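Local coordinates for protein CAS6A (Thermus thermophilus, PDB 4C97) that probably acts as a Cas6 endoribonuclease that cuts CRISPR precursor RNA into short guide RNAs for defence against viruses, at residues 27-32 against 63-68; 8-13 against 73-78; 146-151 against 213-218. The protein carries 1 engineered substitution. All blocks are in the same frame, centred on the assembly; numbering follows the deposited sequence.

Contact 1 of 3, residues 27-32 against 63-68; sequences GFFYGL and VSLLVE
F29 reaches from helix 22-36 to V63 and L65 on strand 58-65, in the N-terminal half of the chain, where a beta-alpha-beta-beta-alpha-beta order of elements with an antiparallel sheet gives the ferredoxin-like fold of Cas6 proteins. From CB outward, CG stands anti to the backbone N (chi1 176°), which carries the ring off the helix and across to the strand. One ortho carbon, CD1, comes within 3.9 Å of V63 CG1. The next atom, F29 CE1, lies closer, at 3.6 Å from V63 CG1, and also meets L65 CD2 at 4.2 Å. Both methyls approach the ring at a slant. At another edge of the ring, and in its plane, lies Y30 CE1, 3.9 Å from F29 CD2. F48 adds a second aromatic ring, its plane turned about 45° from that of F29, and L74 of helix 68-79 touches both F29 and L65. Between these two segments the contact is purely apolar. On the strand side the closest methyl is V63 CG1, the branch anti to its own backbone N, which meets both CD1 and CE1 of F29.

Contact 2 of 3, residues 8-13 against 73-78; sequences AALVLV and RLAPRL
L10 of strand 6-15 meets A75 and L78 of helix 68-79, one of the two helices packed on the same face of the N-terminal ferredoxin-like sheet. The apolar packing is borne mainly by methyl groups. L10 CD2 comes to 4.0 Å from L78 CD1, the two side chains crossing at a slant, and the same L10 CD2 lies 4.3 Å from A75 CB. In L10 the second torsion (chi2 66°) puts CD2 anti to CA, so it is the branch that reaches farthest from the strand; in L78 (chi2 171°) that place is taken by CD1. L12, two residues on, also points its CB at the helix, but its CD1 comes only to 4.7 Å from L78 CD2, a looser neighbour.

Backbone hydrogen bonding belongs to the elements themselves. L10 pairs with V63 of strand 58-65, while A9 and V11 pair with strand 91-109, which makes strand 6-15 an interior strand. In the helix, L78 N bonds L74 O at 2.7 Å; P76, which has no N-H to give to the preceding turn, marks a kink and directs its CB away from the strand.

Charge stays at the margin, where R77 makes a weak, long ion pair with E35 of helix 22-36. With aliphatic carbon on both sides, the helix is held to the sheet by dispersion and burial, without directional bonds across the contact.

Contact 3 of 3, residues 146-151 against 213-218; sequences LVLESL and LWLSAL
L151 sets its isobutyl group against the flat backbone carbonyl of L218, CD1 lying 3.7 Å from L218 O. The peptide of L151 is met in return, with L218 CD2 3.8 Å from L151 C and 3.9 Å from L151 CB. The large flat group nearby, the indole of W214, stacks edge-to-face with F114 and touches helix 144-158 just past the segment, at L152 and, a turn later, L155.

The segments belong to helices 144-158 and 209-225 of the C-terminal half, which has the second ferredoxin-like fold of Cas6 enzymes; these helices pack on one five-stranded antiparallel sheet, V147 touching L124 and F126, and L215 touching L122. The axes of the two short segments run nearly perpendicular, at 81°, and approach to 10.5 Å, a separation bridged by leucines.

L148 points its CB past the other helix, yet its forked tip reaches L215: CD2 lies 4.0 Å from L215 CD1, with L148 CD1 equally near that methyl. L215 gets there because its CG stands anti to its backbone N (chi1 -178°). L218 meets L148 nearly at a right angle, its CD1 4.1 Å from L148 CD2. L172 and L171 of helix 165-174 touch L148 and L215 respectively. On helix 209-225 itself, L213 O accepts two bonds, from A217 N and from S216 OG, the latter at 2.6 Å.

All three contacts are buried and carried by apolar side chains, contact 3 adding methyls against backbone carbonyls, but they lie in two halves of the molecule. Contacts 1 and 2, with centres about 8 Å apart, share the N-terminal sheet: strands 58-65 and 6-15 are neighbours, joined by V63-L10 and L65-A8 backbone bonds, and their helices meet through L32 against L78. Contact 1 is nested inside the chain loop that contact 2 closes. Contact 3 lies on the opposite side of the chain's centre, its centre about 23 Å from that of contact 1. Chemistry follows place: an aromatic ring on strand residues in contact 1, strand and helix methyls meeting in contact 2, and leucines between two crossed helices in contact 3.

Contact 1 of 3, residues 27-32 against 63-68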
ATOM      1  N   GLY A  27     -13.890  -8.038   4.875  1.00 14.78           N
ATOM      2  CA  GLY A  27     -14.609  -9.039   5.667  1.00 16.21           C
ATOM      3  C   GLY A  27     -14.052 -10.428   5.472  1.00 16.70           C
ATOM      4  O   GLY A  27     -13.907 -11.230   6.426  1.00 20.05           O
ATOM      5  N   PHE A  28     -13.727 -10.722   4.219  1.00 15.67           N
ATOM      6  CA  PHE A  28     -13.076 -11.995   3.899  1.00 15.97           C
ATOM      7  C   PHE A  28     -11.731 -12.146   4.621  1.00 15.78           C
ATOM      8  O   PHE A  28     -11.447 -13.170   5.305  1.00 17.87           O
ATOM      9  CB  PHE A  28     -12.891 -12.055   2.396  1.00 18.00           C
ATOM     10  CG  PHE A  28     -12.024 -13.177   1.942  1.00 28.56           C
ATOM     11  CD1 PHE A  28     -12.514 -14.470   1.908  1.00 44.41           C
ATOM     12  CD2 PHE A  28     -10.732 -12.936   1.531  1.00 39.28           C
ATOM     13  CE1 PHE A  28     -11.715 -15.505   1.485  1.00 48.14           C
ATOM     14  CE2 PHE A  28      -9.932 -13.974   1.109  1.00 38.15           C
ATOM     15  CZ  PHE A  28     -10.429 -15.248   1.085  1.00 38.20           C
ATOM     16  N   PHE A  29     -10.913 -11.099   4.487  1.00 14.60           N
ATOM     17  CA  PHE A  29      -9.617 -11.089   5.143  1.00 15.10           C
ATOM     18  C   PHE A  29      -9.751 -11.240   6.663  1.00 16.48           C
ATOM     19  O   PHE A  29      -9.050 -12.059   7.281  1.00 19.48           O
ATOM     20  CB  PHE A  29      -8.828  -9.824   4.776  1.00 14.97           C
ATOM     21  CG  PHE A  29      -7.528  -9.720   5.486  1.00 13.97           C
ATOM     22  CD1 PHE A  29      -6.464 -10.507   5.098  1.00 19.56           C
ATOM     23  CD2 PHE A  29      -7.363  -8.846   6.545  1.00 19.62           C
ATOM     24  CE1 PHE A  29      -5.261 -10.434   5.750  1.00 20.14           C
ATOM     25  CE2 PHE A  29      -6.151  -8.767   7.206  1.00 24.74           C
ATOM     26  CZ  PHE A  29      -5.099  -9.562   6.805  1.00 20.22           C
ATOM     27  N   TYR A  30     -10.678 -10.509   7.277  1.00 17.29           N
ATOM     28  CA  TYR A  30     -10.876 -10.614   8.715  1.00 19.35           C
ATOM     29  C   TYR A  30     -11.389 -11.999   9.093  1.00 26.18           C
ATOM     30  O   TYR A  30     -11.052 -12.519  10.145  1.00 29.54           O
ATOM     31  CB  TYR A  30     -11.815  -9.513   9.220  1.00 22.29           C
ATOM     32  CG  TYR A  30     -11.176  -8.130   9.362  1.00 29.62           C
ATOM     33  CD1 TYR A  30      -9.883  -7.876   8.948  1.00 56.18           C
ATOM     34  CD2 TYR A  30     -11.889  -7.075   9.913  1.00 32.06           C
ATOM     35  CE1 TYR A  30      -9.316  -6.619   9.092  1.00 63.70           C
ATOM     36  CE2 TYR A  30     -11.318  -5.809  10.052  1.00 36.57           C
ATOM     37  CZ  TYR A  30     -10.039  -5.593   9.645  1.00 50.72           C
ATOM     38  OH  TYR A  30      -9.500  -4.329   9.797  1.00 60.06           O
ATOM     39  N   GLY A  31     -12.184 -12.609   8.227  1.00 25.31           N
ATOM     40  CA  GLY A  31     -12.578 -13.995   8.434  1.00 26.18           C
ATOM     41  C   GLY A  31     -11.388 -14.934   8.503  1.00 30.84           C
ATOM     42  O   GLY A  31     -11.321 -15.807   9.379  1.00 34.96           O
ATOM     43  N   LEU A  32     -10.454 -14.793   7.569  1.00 23.40           N
ATOM     44  CA  LEU A  32      -9.193 -15.546   7.692  1.00 25.34           C
ATOM     45  C   LEU A  32      -8.390 -15.196   8.960  1.00 26.34           C
ATOM     46  O   LEU A  32      -7.817 -16.070   9.621  1.00 31.42           O
ATOM     47  CB  LEU A  32      -8.311 -15.315   6.471  1.00 23.58           C
ATOM     48  CG  LEU A  32      -8.893 -15.797   5.147  1.00 31.77           C
ATOM     49  CD1 LEU A  32      -7.949 -15.440   4.031  1.00 33.81           C
ATOM     50  CD2 LEU A  32      -9.143 -17.291   5.177  1.00 44.25           C
ATOM     51  N   VAL A  63      -3.524  -8.877  -0.991  1.00 12.57           N
ATOM     52  CA  VAL A  63      -3.360  -8.882   0.445  1.00 12.32           C
ATOM     53  C   VAL A  63      -1.902  -8.610   0.748  1.00 11.68           C
ATOM     54  O   VAL A  63      -1.033  -9.390   0.342  1.00 12.92           O
ATOM     55  CB  VAL A  63      -3.762 -10.240   1.031  1.00 11.30           C
ATOM     56  CG1 VAL A  63      -3.545 -10.276   2.545  1.00 11.87           C
ATOM     57  CG2 VAL A  63      -5.195 -10.551   0.695  1.00 17.84           C
ATOM     58  N   SER A  64      -1.641  -7.496   1.440  1.00 10.25           N
ATOM     59  CA  SER A  64      -0.301  -7.158   1.899  1.00 10.93           C
ATOM     60  C   SER A  64      -0.153  -7.516   3.335  1.00 13.17           C
ATOM     61  O   SER A  64      -0.988  -7.152   4.160  1.00 17.08           O
ATOM     62  CB  SER A  64       0.001  -5.655   1.833  1.00 14.01           C
ATOM     63  OG  SER A  64      -0.077  -5.155   0.533  1.00 16.14           O
ATOM     64  N   LEU A  65       0.970  -8.161   3.613  1.00 13.20           N
ATOM     65  CA  LEU A  65       1.314  -8.665   4.930  1.00 14.90           C
ATOM     66  C   LEU A  65       2.654  -8.072   5.299  1.00 16.69           C
ATOM     67  O   LEU A  65       3.660  -8.289   4.601  1.00 17.41           O
ATOM     68  CB  LEU A  65       1.374 -10.187   4.912  1.00 16.04           C
ATOM     69  CG  LEU A  65       0.112 -10.842   4.336  1.00 17.61           C
ATOM     70  CD1 LEU A  65       0.296 -12.339   4.126  1.00 25.93           C
ATOM     71  CD2 LEU A  65      -1.089 -10.552   5.256  1.00 17.81           C
ATOM     72  N   LEU A  66       2.652  -7.296   6.381  1.00 13.96           N
ATOM     73  CA  LEU A  66       3.788  -6.426   6.715  1.00 14.73           C
ATOM     74  C   LEU A  66       4.689  -6.958   7.827  1.00 17.12           C
ATOM     75  O   LEU A  66       5.722  -6.351   8.152  1.00 15.87           O
ATOM     76  CB  LEU A  66       3.283  -5.017   7.079  1.00 13.53           C
ATOM     77  CG  LEU A  66       2.392  -4.377   6.022  1.00 13.26           C
ATOM     78  CD1 LEU A  66       1.959  -3.012   6.509  1.00 13.95           C
ATOM     79  CD2 LEU A  66       3.070  -4.266   4.654  1.00 14.49           C
ATOM     80  N   VAL A  67       4.332  -8.110   8.400  1.00 16.04           N
ATOM     81  CA  VAL A  67       5.147  -8.720   9.444  1.00 17.71           C
ATOM     82  C   VAL A  67       5.201 -10.224   9.179  1.00 18.33           C
ATOM     83  O   VAL A  67       4.245 -10.786   8.652  1.00 21.41           O
ATOM     84  CB  VAL A  67       4.603  -8.436  10.865  1.00 31.92           C
ATOM     85  CG1 VAL A  67       4.589  -6.933  11.141  1.00 29.79           C
ATOM     86  CG2 VAL A  67       3.210  -8.996  11.028  1.00 30.33           C
ATOM     87  N   GLU A  68       6.339 -10.830   9.501  1.00 28.99           N
ATOM     88  CA  GLU A  68       6.624 -12.238   9.165  1.00 29.70           C
ATOM     89  C   GLU A  68       5.620 -13.215   9.703  1.00 32.49           C
ATOM     90  O   GLU A  68       5.212 -14.120   8.995  1.00 33.38           O
ATOM     91  CB  GLU A  68       8.016 -12.658   9.669  1.00 37.27           C
ATOM     92  CG  GLU A  68       8.179 -14.178  10.011  1.00 54.41           C
ATOM     93  CD  GLU A  68       8.346 -15.084   8.778  1.00 59.23           C
ATOM     94  OE1 GLU A  68       8.798 -14.593   7.721  1.00 60.88           O
ATOM     95  OE2 GLU A  68       8.039 -16.293   8.872  1.00 51.93           O
TER

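Contact 2 of 3, residues 8-13 against 73-78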
ATOM      1  N   ALA A   8       5.188  -8.902   2.178  1.00 13.05           N
ATOM      2  CA  ALA A   8       4.671  -9.517   0.968  1.00 12.65           C
ATOM      3  C   ALA A   8       3.340  -8.927   0.543  1.00 17.01           C
ATOM      4  O   ALA A   8       2.578  -8.429   1.373  1.00 14.88           O
ATOM      5  CB  ALA A   8       4.513 -11.003   1.188  1.00 16.05           C
ATOM      6  N   ALA A   9       3.099  -8.965  -0.763  1.00 14.43           N
ATOM      7  CA  ALA A   9       1.800  -8.629  -1.338  1.00 14.24           C
ATOM      8  C   ALA A   9       1.459  -9.763  -2.266  1.00 13.14           C
ATOM      9  O   ALA A   9       2.123  -9.987  -3.289  1.00 14.11           O
ATOM     10  CB  ALA A   9       1.872  -7.314  -2.103  1.00 13.50           C
ATOM     11  N   LEU A  10       0.425 -10.510  -1.880  1.00 11.75           N
ATOM     12  CA  LEU A  10      -0.054 -11.600  -2.695  1.00 12.30           C
ATOM     13  C   LEU A  10      -1.294 -11.181  -3.458  1.00 12.93           C
ATOM     14  O   LEU A  10      -2.206 -10.551  -2.892  1.00 14.33           O
ATOM     15  CB  LEU A  10      -0.384 -12.793  -1.812  1.00 15.80           C
ATOM     16  CG  LEU A  10       0.808 -13.602  -1.303  1.00 25.22           C
ATOM     17  CD1 LEU A  10       1.677 -12.807  -0.359  1.00 30.86           C
ATOM     18  CD2 LEU A  10       0.288 -14.858  -0.603  1.00 29.20           C
ATOM     19  N   VAL A  11      -1.331 -11.548  -4.732  1.00 14.08           N
ATOM     20  CA  VAL A  11      -2.447 -11.210  -5.603  1.00 12.83           C
ATOM     21  C   VAL A  11      -3.338 -12.417  -5.865  1.00 17.27           C
ATOM     22  O   VAL A  11      -2.854 -13.487  -6.246  1.00 15.18           O
ATOM     23  CB  VAL A  11      -1.970 -10.636  -6.938  1.00 13.04           C
ATOM     24  CG1 VAL A  11      -3.135 -10.495  -7.920  1.00 15.71           C
ATOM     25  CG2 VAL A  11      -1.311  -9.247  -6.730  1.00 14.26           C
ATOM     26  N   LEU A  12      -4.639 -12.239  -5.651  1.00 15.81           N
ATOM     27  CA  LEU A  12      -5.635 -13.261  -5.995  1.00 14.99           C
ATOM     28  C   LEU A  12      -6.233 -12.901  -7.340  1.00 15.58           C
ATOM     29  O   LEU A  12      -6.957 -11.889  -7.464  1.00 15.29           O
ATOM     30  CB  LEU A  12      -6.764 -13.318  -4.955  1.00 16.85           C
ATOM     31  CG  LEU A  12      -6.478 -13.951  -3.595  1.00 27.23           C
ATOM     32  CD1 LEU A  12      -5.189 -13.445  -2.974  1.00 36.12           C
ATOM     33  CD2 LEU A  12      -7.656 -13.708  -2.654  1.00 29.45           C
ATOM     34  N   VAL A  13      -5.928 -13.735  -8.331  1.00 16.63           N
ATOM     35  CA  VAL A  13      -6.455 -13.581  -9.675  1.00 17.65           C
ATOM     36  C   VAL A  13      -7.849 -14.191  -9.664  1.00 21.60           C
ATOM     37  O   VAL A  13      -8.023 -15.343  -9.281  1.00 21.80           O
ATOM     38  CB  VAL A  13      -5.566 -14.268 -10.724  1.00 21.82           C
ATOM     39  CG1 VAL A  13      -6.170 -14.148 -12.115  1.00 22.40           C
ATOM     40  CG2 VAL A  13      -4.178 -13.675 -10.698  1.00 23.08           C
ATOM     41  N   ARG A  73       1.613 -17.315   8.795  1.00 30.20           N
ATOM     42  CA  ARG A  73       0.305 -17.896   9.045  1.00 34.29           C
ATOM     43  C   ARG A  73      -0.688 -17.776   7.897  1.00 34.14           C
ATOM     44  O   ARG A  73      -1.459 -18.711   7.654  1.00 31.74           O
ATOM     45  CB  ARG A  73      -0.290 -17.292  10.290  1.00 35.39           C
ATOM     46  CG  ARG A  73       0.407 -17.735  11.523  1.00 47.72           C
ATOM     47  CD  ARG A  73      -0.067 -16.931  12.707  1.00 54.70           C
ATOM     48  NE  ARG A  73       0.588 -17.348  13.941  1.00 66.12           N
ATOM     49  CZ  ARG A  73       1.894 -17.247  14.180  1.00 71.75           C
ATOM     50  NH1 ARG A  73       2.723 -16.739  13.272  1.00 69.48           N
ATOM     51  NH2 ARG A  73       2.378 -17.666  15.341  1.00 73.26           N
ATOM     52  N   LEU A  74      -0.682 -16.645   7.196  1.00 32.76           N
ATOM     53  CA  LEU A  74      -1.715 -16.387   6.205  1.00 27.65           C
ATOM     54  C   LEU A  74      -1.390 -16.891   4.808  1.00 33.62           C
ATOM     55  O   LEU A  74      -2.297 -17.340   4.101  1.00 32.77           O
ATOM     56  CB  LEU A  74      -2.051 -14.901   6.146  1.00 34.67           C
ATOM     57  CG  LEU A  74      -3.123 -14.486   7.145  1.00 40.31           C
ATOM     58  CD1 LEU A  74      -3.065 -13.001   7.359  1.00 39.25           C
ATOM     59  CD2 LEU A  74      -4.480 -14.883   6.639  1.00 48.73           C
ATOM     60  N   ALA A  75      -0.118 -16.817   4.401  1.00 27.26           N
ATOM     61  CA  ALA A  75       0.231 -17.184   3.033  1.00 32.75           C
ATOM     62  C   ALA A  75      -0.253 -18.587   2.678  1.00 28.23           C
ATOM     63  O   ALA A  75      -0.937 -18.759   1.667  1.00 34.38           O
ATOM     64  CB  ALA A  75       1.746 -17.021   2.773  1.00 37.88           C
ATOM     65  N   PRO A  76       0.052 -19.596   3.524  1.00 35.99           N
ATOM     66  CA  PRO A  76      -0.419 -20.949   3.199  1.00 36.51           C
ATOM     67  C   PRO A  76      -1.933 -21.021   3.089  1.00 33.63           C
ATOM     68  O   PRO A  76      -2.473 -21.748   2.258  1.00 31.06           O
ATOM     69  CB  PRO A  76       0.065 -21.795   4.393  1.00 42.50           C
ATOM     70  CG  PRO A  76       1.123 -20.995   5.041  1.00 43.82           C
ATOM     71  CD  PRO A  76       0.756 -19.562   4.818  1.00 37.09           C
ATOM     72  N   ARG A  77      -2.621 -20.262   3.931  1.00 36.67           N
ATOM     73  CA  ARG A  77      -4.076 -20.255   3.908  1.00 40.45           C
ATOM     74  C   ARG A  77      -4.567 -19.567   2.628  1.00 28.10           C
ATOM     75  O   ARG A  77      -5.531 -20.009   2.014  1.00 28.43           O
ATOM     76  CB  ARG A  77      -4.612 -19.565   5.163  1.00 48.58           C
ATOM     77  CG  ARG A  77      -6.119 -19.541   5.280  1.00 49.65           C
ATOM     78  CD  ARG A  77      -6.682 -20.867   5.777  1.00 56.85           C
ATOM     79  NE  ARG A  77      -8.141 -20.883   5.686  1.00 59.41           N
ATOM     80  CZ  ARG A  77      -8.816 -20.950   4.542  1.00 59.10           C
ATOM     81  NH1 ARG A  77      -8.168 -21.008   3.380  1.00 47.13           N
ATOM     82  NH2 ARG A  77     -10.143 -20.954   4.556  1.00 67.83           N
ATOM     83  N   LEU A  78      -3.877 -18.508   2.205  1.00 26.86           N
ATOM     84  CA  LEU A  78      -4.230 -17.860   0.943  1.00 25.86           C
ATOM     85  C   LEU A  78      -3.972 -18.806  -0.222  1.00 26.79           C
ATOM     86  O   LEU A  78      -4.817 -18.949  -1.096  1.00 31.09           O
ATOM     87  CB  LEU A  78      -3.492 -16.537   0.761  1.00 24.62           C
ATOM     88  CG  LEU A  78      -3.903 -15.422   1.724  1.00 23.96           C
ATOM     89  CD1 LEU A  78      -2.945 -14.239   1.599  1.00 25.96           C
ATOM     90  CD2 LEU A  78      -5.332 -14.971   1.485  1.00 23.93           C
TER

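Contact 3 of 3, residues 146-151 against 213-218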
ATOM      1  N   LEU A 146       2.154  14.570   4.639  1.00 10.45           N
ATOM      2  CA  LEU A 146       1.107  13.580   4.888  1.00 10.33           C
ATOM      3  C   LEU A 146       1.491  12.190   4.346  1.00  9.67           C
ATOM      4  O   LEU A 146       1.370  11.172   5.061  1.00 10.80           O
ATOM      5  CB  LEU A 146      -0.216  14.033   4.286  1.00 11.02           C
ATOM      6  CG  LEU A 146      -0.836  15.264   4.945  1.00 11.94           C
ATOM      7  CD1 LEU A 146      -2.098  15.686   4.259  1.00 13.48           C
ATOM      8  CD2 LEU A 146      -1.115  15.026   6.438  1.00 15.44           C
ATOM      9  N   VAL A 147       1.895  12.168   3.076  1.00  9.59           N
ATOM     10  CA  VAL A 147       2.293  10.948   2.394  1.00  9.23           C
ATOM     11  C   VAL A 147       3.471  10.297   3.112  1.00  8.99           C
ATOM     12  O   VAL A 147       3.438   9.068   3.493  1.00  9.08           O
ATOM     13  CB  VAL A 147       2.664  11.266   0.904  1.00  9.46           C
ATOM     14  CG1 VAL A 147       3.335  10.067   0.217  1.00  9.76           C
ATOM     15  CG2 VAL A 147       1.437  11.691   0.154  1.00 10.07           C
ATOM     16  N   LEU A 148       4.509  11.100   3.324  1.00  9.24           N
ATOM     17  CA  LEU A 148       5.743  10.572   3.894  1.00 10.55           C
ATOM     18  C   LEU A 148       5.583  10.213   5.363  1.00  9.54           C
ATOM     19  O   LEU A 148       6.169   9.198   5.790  1.00 10.22           O
ATOM     20  CB  LEU A 148       6.917  11.503   3.638  1.00  9.12           C
ATOM     21  CG  LEU A 148       7.202  11.716   2.150  1.00  9.12           C
ATOM     22  CD1 LEU A 148       8.389  12.646   2.048  1.00 11.93           C
ATOM     23  CD2 LEU A 148       7.482  10.431   1.363  1.00 11.92           C
ATOM     24  N   GLU A 149       4.799  10.977   6.137  1.00  8.88           N
ATOM     25  CA  GLU A 149       4.572  10.580   7.522  1.00 12.42           C
ATOM     26  C   GLU A 149       3.791   9.270   7.564  1.00  9.54           C
ATOM     27  O   GLU A 149       4.077   8.408   8.415  1.00 10.18           O
ATOM     28  CB  GLU A 149       3.824  11.654   8.294  1.00 11.56           C
ATOM     29  CG  GLU A 149       3.733  11.396   9.784  1.00 13.59           C
ATOM     30  CD  GLU A 149       2.563  10.527  10.204  1.00 15.38           C
ATOM     31  OE1 GLU A 149       1.611  10.335   9.417  1.00 14.50           O
ATOM     32  OE2 GLU A 149       2.586  10.016  11.355  1.00 16.95           O
ATOM     33  N   SER A 150       2.810   9.114   6.674  1.00  9.60           N
ATOM     34  CA  SER A 150       2.063   7.852   6.643  1.00  9.01           C
ATOM     35  C   SER A 150       2.976   6.672   6.417  1.00  9.61           C
ATOM     36  O   SER A 150       2.917   5.671   7.153  1.00 11.76           O
ATOM     37  CB  SER A 150       1.012   7.898   5.537  1.00  9.66           C
ATOM     38  OG  SER A 150       0.275   6.707   5.531  1.00 15.88           O
ATOM     39  N   LEU A 151       3.823   6.784   5.397  1.00  8.95           N
ATOM     40  CA  LEU A 151       4.778   5.712   5.110  1.00  9.69           C
ATOM     41  C   LEU A 151       5.781   5.485   6.248  1.00 10.66           C
ATOM     42  O   LEU A 151       6.048   4.346   6.657  1.00 10.41           O
ATOM     43  CB  LEU A 151       5.514   6.026   3.815  1.00  8.47           C
ATOM     44  CG  LEU A 151       4.620   5.948   2.574  1.00  8.59           C
ATOM     45  CD1 LEU A 151       5.284   6.610   1.346  1.00  9.52           C
ATOM     46  CD2 LEU A 151       4.203   4.496   2.273  1.00 10.69           C
ATOM     47  N   LEU A 213      18.419   7.919   1.023  1.00 13.62           N
ATOM     48  CA  LEU A 213      18.154   6.490   1.183  1.00 13.04           C
ATOM     49  C   LEU A 213      16.795   6.207   1.859  1.00 11.41           C
ATOM     50  O   LEU A 213      16.011   5.361   1.385  1.00  9.74           O
ATOM     51  CB  LEU A 213      19.265   5.803   1.960  1.00 13.19           C
ATOM     52  CG  LEU A 213      19.181   4.297   1.855  1.00 12.10           C
ATOM     53  CD1 LEU A 213      19.467   3.830   0.434  1.00 17.06           C
ATOM     54  CD2 LEU A 213      20.134   3.647   2.861  1.00 19.98           C
ATOM     55  N   TRP A 214      16.531   6.894   2.973  1.00 11.95           N
ATOM     56  CA  TRP A 214      15.241   6.766   3.619  1.00 10.11           C
ATOM     57  C   TRP A 214      14.096   7.140   2.670  1.00  9.89           C
ATOM     58  O   TRP A 214      13.074   6.457   2.619  1.00 10.32           O
ATOM     59  CB  TRP A 214      15.201   7.625   4.888  1.00 12.31           C
ATOM     60  CG  TRP A 214      15.719   6.885   6.086  1.00 14.30           C
ATOM     61  CD1 TRP A 214      17.005   6.854   6.550  1.00 15.32           C
ATOM     62  CD2 TRP A 214      14.963   6.021   6.954  1.00 13.15           C
ATOM     63  NE1 TRP A 214      17.094   6.040   7.658  1.00 14.23           N
ATOM     64  CE2 TRP A 214      15.852   5.511   7.922  1.00 13.05           C
ATOM     65  CE3 TRP A 214      13.615   5.635   6.992  1.00 13.41           C
ATOM     66  CZ2 TRP A 214      15.447   4.651   8.924  1.00 11.68           C
ATOM     67  CZ3 TRP A 214      13.210   4.778   7.995  1.00 12.65           C
ATOM     68  CH2 TRP A 214      14.121   4.296   8.947  1.00 11.92           C
ATOM     69  N   LEU A 215      14.248   8.229   1.913  1.00  8.54           N
ATOM     70  CA  LEU A 215      13.205   8.578   0.939  1.00  8.90           C
ATOM     71  C   LEU A 215      12.943   7.407  -0.025  1.00 10.21           C
ATOM     72  O   LEU A 215      11.780   7.002  -0.258  1.00  8.96           O
ATOM     73  CB  LEU A 215      13.566   9.859   0.181  1.00 10.47           C
ATOM     74  CG  LEU A 215      12.524  10.348  -0.824  1.00  9.77           C
ATOM     75  CD1 LEU A 215      11.186  10.741  -0.158  1.00 11.65           C
ATOM     76  CD2 LEU A 215      13.075  11.509  -1.624  1.00 11.38           C
ATOM     77  N   SER A 216      14.027   6.825  -0.531  1.00 10.45           N
ATOM     78  CA  SER A 216      13.868   5.691  -1.445  1.00 10.39           C
ATOM     79  C   SER A 216      13.185   4.493  -0.781  1.00  8.26           C
ATOM     80  O   SER A 216      12.379   3.781  -1.406  1.00 10.57           O
ATOM     81  CB  SER A 216      15.206   5.292  -2.078  1.00 12.72           C
ATOM     82  OG  SER A 216      16.082   4.661  -1.164  1.00 13.49           O
ATOM     83  N   ALA A 217      13.502   4.288   0.485  1.00  9.56           N
ATOM     84  CA  ALA A 217      12.908   3.187   1.251  1.00 11.32           C
ATOM     85  C   ALA A 217      11.406   3.390   1.485  1.00  8.10           C
ATOM     86  O   ALA A 217      10.624   2.427   1.402  1.00  8.88           O
ATOM     87  CB  ALA A 217      13.635   3.014   2.583  1.00 13.91           C
ATOM     88  N   LEU A 218      11.000   4.630   1.777  1.00  9.82           N
ATOM     89  CA  LEU A 218       9.574   4.919   1.912  1.00 10.49           C
ATOM     90  C   LEU A 218       8.874   4.597   0.606  1.00  7.59           C
ATOM     91  O   LEU A 218       7.771   4.014   0.586  1.00  8.74           O
ATOM     92  CB  LEU A 218       9.358   6.384   2.291  1.00  9.75           C
ATOM     93  CG  LEU A 218       9.917   6.746   3.663  1.00  9.61           C
ATOM     94  CD1 LEU A 218       9.730   8.212   3.930  1.00 12.41           C
ATOM     95  CD2 LEU A 218       9.251   5.952   4.755  1.00 15.06           C
TER